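Local coordinates for invasion-associated protein (Mycobacterium tuberculosis, PDB 4LJ1) that probably binds peptidoglycan of the mycobacterial cell wall through a non-catalytic NlpC/p60 domain, at residues Gly74-Pro79 against Thr125-Arg130. Sequence-based numbering, arbitrary orientation.
Sequences GQKVLP and TPYLVR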
ATOM      1  N   GLY A  74      -6.636   6.998  -8.558  1.00 12.55           N
ATOM      2  CA  GLY A  74      -7.459   6.618  -7.409  1.00 11.84           C
ATOM      3  C   GLY A  74      -8.429   7.709  -6.947  1.00 11.87           C
ATOM      4  O   GLY A  74      -8.169   8.912  -7.102  1.00 12.90           O
ATOM      5  N   GLN A  75      -9.544   7.283  -6.343  1.00 12.34           N
ATOM      6  CA  GLN A  75     -10.522   8.186  -5.668  1.00 12.43           C
ATOM      7  C   GLN A  75      -9.829   8.842  -4.492  1.00 10.85           C
ATOM      8  O   GLN A  75      -9.344   8.166  -3.599  1.00 11.61           O
ATOM      9  CB  GLN A  75     -11.751   7.421  -5.118  1.00 14.78           C
ATOM     10  CG  GLN A  75     -12.773   8.328  -4.415  1.00 17.52           C
ATOM     11  CD  GLN A  75     -13.788   7.637  -3.501  0.50 14.64           C
ATOM     12  OE1 GLN A  75     -14.284   8.228  -2.524  0.50 15.15           O
ATOM     13  NE2 GLN A  75     -14.127   6.410  -3.826  0.50 15.59           N
ATOM     14  N   LYS A  76      -9.790  10.160  -4.495  1.00 10.00           N
ATOM     15  CA  LYS A  76      -9.076  10.916  -3.475  1.00  9.85           C
ATOM     16  C   LYS A  76      -9.924  11.125  -2.236  1.00  9.37           C
ATOM     17  O   LYS A  76     -11.091  11.498  -2.339  1.00 11.71           O
ATOM     18  CB  LYS A  76      -8.641  12.278  -4.022  1.00 11.81           C
ATOM     19  CG  LYS A  76      -7.850  12.217  -5.320  1.00 10.97           C
ATOM     20  CD  LYS A  76      -6.553  11.438  -5.154  1.00 12.01           C
ATOM     21  CE  LYS A  76      -5.670  11.538  -6.392  1.00 13.21           C
ATOM     22  NZ  LYS A  76      -6.269  10.945  -7.627  1.00 13.47           N
ATOM     23  N   VAL A  77      -9.318  10.928  -1.080  1.00  8.84           N
ATOM     24  CA  VAL A  77      -9.955  11.007   0.237  1.00 10.86           C
ATOM     25  C   VAL A  77      -9.105  11.939   1.123  1.00  9.06           C
ATOM     26  O   VAL A  77      -7.897  11.752   1.258  1.00  9.94           O
ATOM     27  CB  VAL A  77      -9.867   9.583   0.897  1.00 13.30           C
ATOM     28  CG1 VAL A  77     -10.282   9.585   2.373  1.00 14.94           C
ATOM     29  CG2 VAL A  77     -10.667   8.568   0.076  1.00 15.53           C
ATOM     30  N   LEU A  78      -9.713  12.927   1.753  1.00 10.20           N
ATOM     31  CA  LEU A  78      -9.013  13.759   2.727  1.00 10.63           C
ATOM     32  C   LEU A  78      -8.696  12.969   3.988  1.00 10.49           C
ATOM     33  O   LEU A  78      -9.459  12.088   4.363  1.00 11.39           O
ATOM     34  CB  LEU A  78      -9.847  15.004   3.079  1.00 11.79           C
ATOM     35  CG  LEU A  78      -9.975  16.024   1.939  1.00 12.48           C
ATOM     36  CD1 LEU A  78     -11.197  16.912   2.129  1.00 16.01           C
ATOM     37  CD2 LEU A  78      -8.694  16.839   1.822  1.00 15.03           C
ATOM     38  N   PRO A  79      -7.590  13.278   4.668  1.00 11.40           N
ATOM     39  CA  PRO A  79      -7.227  12.516   5.869  1.00 11.53           C
ATOM     40  C   PRO A  79      -8.313  12.416   6.943  1.00 11.99           C
ATOM     41  O   PRO A  79      -8.452  11.382   7.583  1.00 12.17           O
ATOM     42  CB  PRO A  79      -5.988  13.244   6.380  1.00 12.90           C
ATOM     43  CG  PRO A  79      -5.348  13.786   5.129  1.00 12.97           C
ATOM     44  CD  PRO A  79      -6.511  14.195   4.253  1.00 12.89           C
ATOM     45  N   THR A 125       1.544  12.672   1.006  1.00  9.77           N
ATOM     46  CA  THR A 125       0.765  13.280  -0.036  1.00 11.11           C
ATOM     47  C   THR A 125      -0.579  13.728   0.574  1.00 11.58           C
ATOM     48  O   THR A 125      -1.080  13.067   1.478  1.00 11.60           O
ATOM     49  CB  THR A 125       0.613  12.231  -1.160  1.00 10.89           C
ATOM     50  OG1 THR A 125       1.873  11.583  -1.460  1.00 11.39           O
ATOM     51  CG2 THR A 125       0.047  12.825  -2.402  1.00 13.55           C
ATOM     52  N   PRO A 126      -1.166  14.862   0.133  1.00 12.55           N
ATOM     53  CA  PRO A 126      -2.336  15.418   0.838  1.00 13.39           C
ATOM     54  C   PRO A 126      -3.634  14.614   0.837  1.00 11.81           C
ATOM     55  O   PRO A 126      -4.536  14.929   1.604  1.00 12.97           O
ATOM     56  CB  PRO A 126      -2.575  16.766   0.147  1.00 17.26           C
ATOM     57  CG  PRO A 126      -1.534  16.932  -0.867  1.00 19.30           C
ATOM     58  CD  PRO A 126      -0.544  15.833  -0.783  1.00 14.59           C
ATOM     59  N   TYR A 127      -3.766  13.683  -0.091  1.00 10.43           N
ATOM     60  CA  TYR A 127      -4.931  12.814  -0.170  1.00  8.86           C
ATOM     61  C   TYR A 127      -4.506  11.370  -0.012  1.00  8.34           C
ATOM     62  O   TYR A 127      -3.418  10.973  -0.461  1.00  9.23           O
ATOM     63  CB  TYR A 127      -5.590  12.959  -1.527  1.00  9.81           C
ATOM     64  CG  TYR A 127      -6.257  14.266  -1.796  1.00 10.46           C
ATOM     65  CD1 TYR A 127      -7.493  14.554  -1.226  1.00 11.59           C
ATOM     66  CD2 TYR A 127      -5.698  15.197  -2.643  1.00 14.58           C
ATOM     67  CE1 TYR A 127      -8.165  15.733  -1.506  1.00 13.12           C
ATOM     68  CE2 TYR A 127      -6.360  16.386  -2.923  1.00 18.99           C
ATOM     69  CZ  TYR A 127      -7.581  16.648  -2.322  1.00 17.35           C
ATOM     70  OH  TYR A 127      -8.220  17.822  -2.576  1.00 23.95           O
ATOM     71  N   LEU A 128      -5.373  10.556   0.608  1.00  8.22           N
ATOM     72  CA  LEU A 128      -5.337   9.106   0.523  1.00  7.69           C
ATOM     73  C   LEU A 128      -6.120   8.687  -0.718  1.00  7.81           C
ATOM     74  O   LEU A 128      -6.855   9.499  -1.316  1.00  8.63           O
ATOM     75  CB  LEU A 128      -5.917   8.465   1.784  1.00  8.45           C
ATOM     76  CG  LEU A 128      -5.148   8.606   3.110  1.00  9.43           C
ATOM     77  CD1 LEU A 128      -5.363   9.996   3.718  1.00 12.35           C
ATOM     78  CD2 LEU A 128      -5.534   7.505   4.098  1.00 10.87           C
ATOM     79  N   VAL A 129      -6.018   7.406  -1.069  1.00  7.44           N
ATOM     80  CA  VAL A 129      -6.835   6.854  -2.145  1.00  7.82           C
ATOM     81  C   VAL A 129      -7.722   5.761  -1.592  1.00  8.38           C
ATOM     82  O   VAL A 129      -7.269   4.873  -0.879  1.00  9.01           O
ATOM     83  CB  VAL A 129      -5.982   6.285  -3.289  1.00  9.33           C
ATOM     84  CG1 VAL A 129      -6.778   5.325  -4.185  1.00 10.54           C
ATOM     85  CG2 VAL A 129      -5.370   7.432  -4.073  1.00 11.09           C
ATOM     86  N   ARG A 130      -9.001   5.807  -1.954  1.00  9.04           N
ATOM     87  CA  ARG A 130      -9.930   4.741  -1.663  1.00 10.72           C
ATOM     88  C   ARG A 130     -10.092   3.862  -2.888  1.00 10.24           C
ATOM     89  O   ARG A 130     -10.548   4.300  -3.931  1.00 12.03           O
ATOM     90  CB  ARG A 130     -11.289   5.280  -1.250  1.00 13.13           C
ATOM     91  CG  ARG A 130     -12.227   4.154  -0.809  1.00 14.83           C
ATOM     92  CD  ARG A 130     -13.241   4.590   0.203  1.00 14.47           C
ATOM     93  NE  ARG A 130     -12.604   5.216   1.334  1.00 11.24           N
ATOM     94  CZ  ARG A 130     -13.123   6.214   2.028  1.00 12.21           C
ATOM     95  NH1 ARG A 130     -14.346   6.681   1.773  1.00 16.61           N
ATOM     96  NH2 ARG A 130     -12.415   6.710   3.023  1.00 12.30           N
TER
HETATM   97  O   HOH W   1      -9.957   4.484  -6.587  1.00 18.71           O
HETATM   98  O   HOH W   2     -16.218   6.891  -0.663  1.00 37.73           O
HETATM   99  O   HOH W   3     -13.357   3.745  -5.395  1.00 45.13           O
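Val77 and Leu128 form a hydrogen-bonded antiparallel pair: Val77 N donates to Leu128 O at 2.9 Å and Leu128 N returns a bond to Val77 O. A third bond, from Arg130 N to Gln75 O, is the straightest of the three. Between them Lys76 and Val129 make a non-hydrogen-bonded pair, and Val129 CA turns its hydrogen onto Gln75 O at 3.2 Å.

Side chains then divide between two faces. On the face of Val77, Leu128 and Arg130, Val77 CG2 packs 3.6 Å from Arg130 CB and also sits over one face of the guanidinium, the two side chains crossing at about a right angle. Gln75 runs alongside Arg130; in both, CG is anti to the backbone N (chi1 180° and -174°), and the two chains point the same way. The amide and guanidinium are steeply inclined to each other, and one water joins Gln75 OE1 to Arg130 NH1. Lys76 and Val129 occupy the opposite face. Lys76 CB lies over the Tyr127 ring, 4.1 Å from its centroid and 27° off the normal, a CH-pi contact. Leu78 CD2 approaches Tyr127 CE1 obliquely at 3.5 Å.

Within the NlpC/p60 domain this small two-stranded sheet joins the segment leaving helix 67-73 to strand 128-130. Val129 also makes a backbone hydrogen bond with Leu87, at the start of strand 87-90, an outermost strand of the four-stranded sheet. At the helix exit, Gly74 CA fits against Val129 CG1 at 3.5 Å. Further out, Asp86 makes a salt bridge with Arg130 NE and Gln81 O accepts from NH2, fixing the guanidinium against Val77. Lys76 NZ bonds to Gly74 O and Tyr71 O, while Tyr127 OH meets the terminal carboxylate of Ala147.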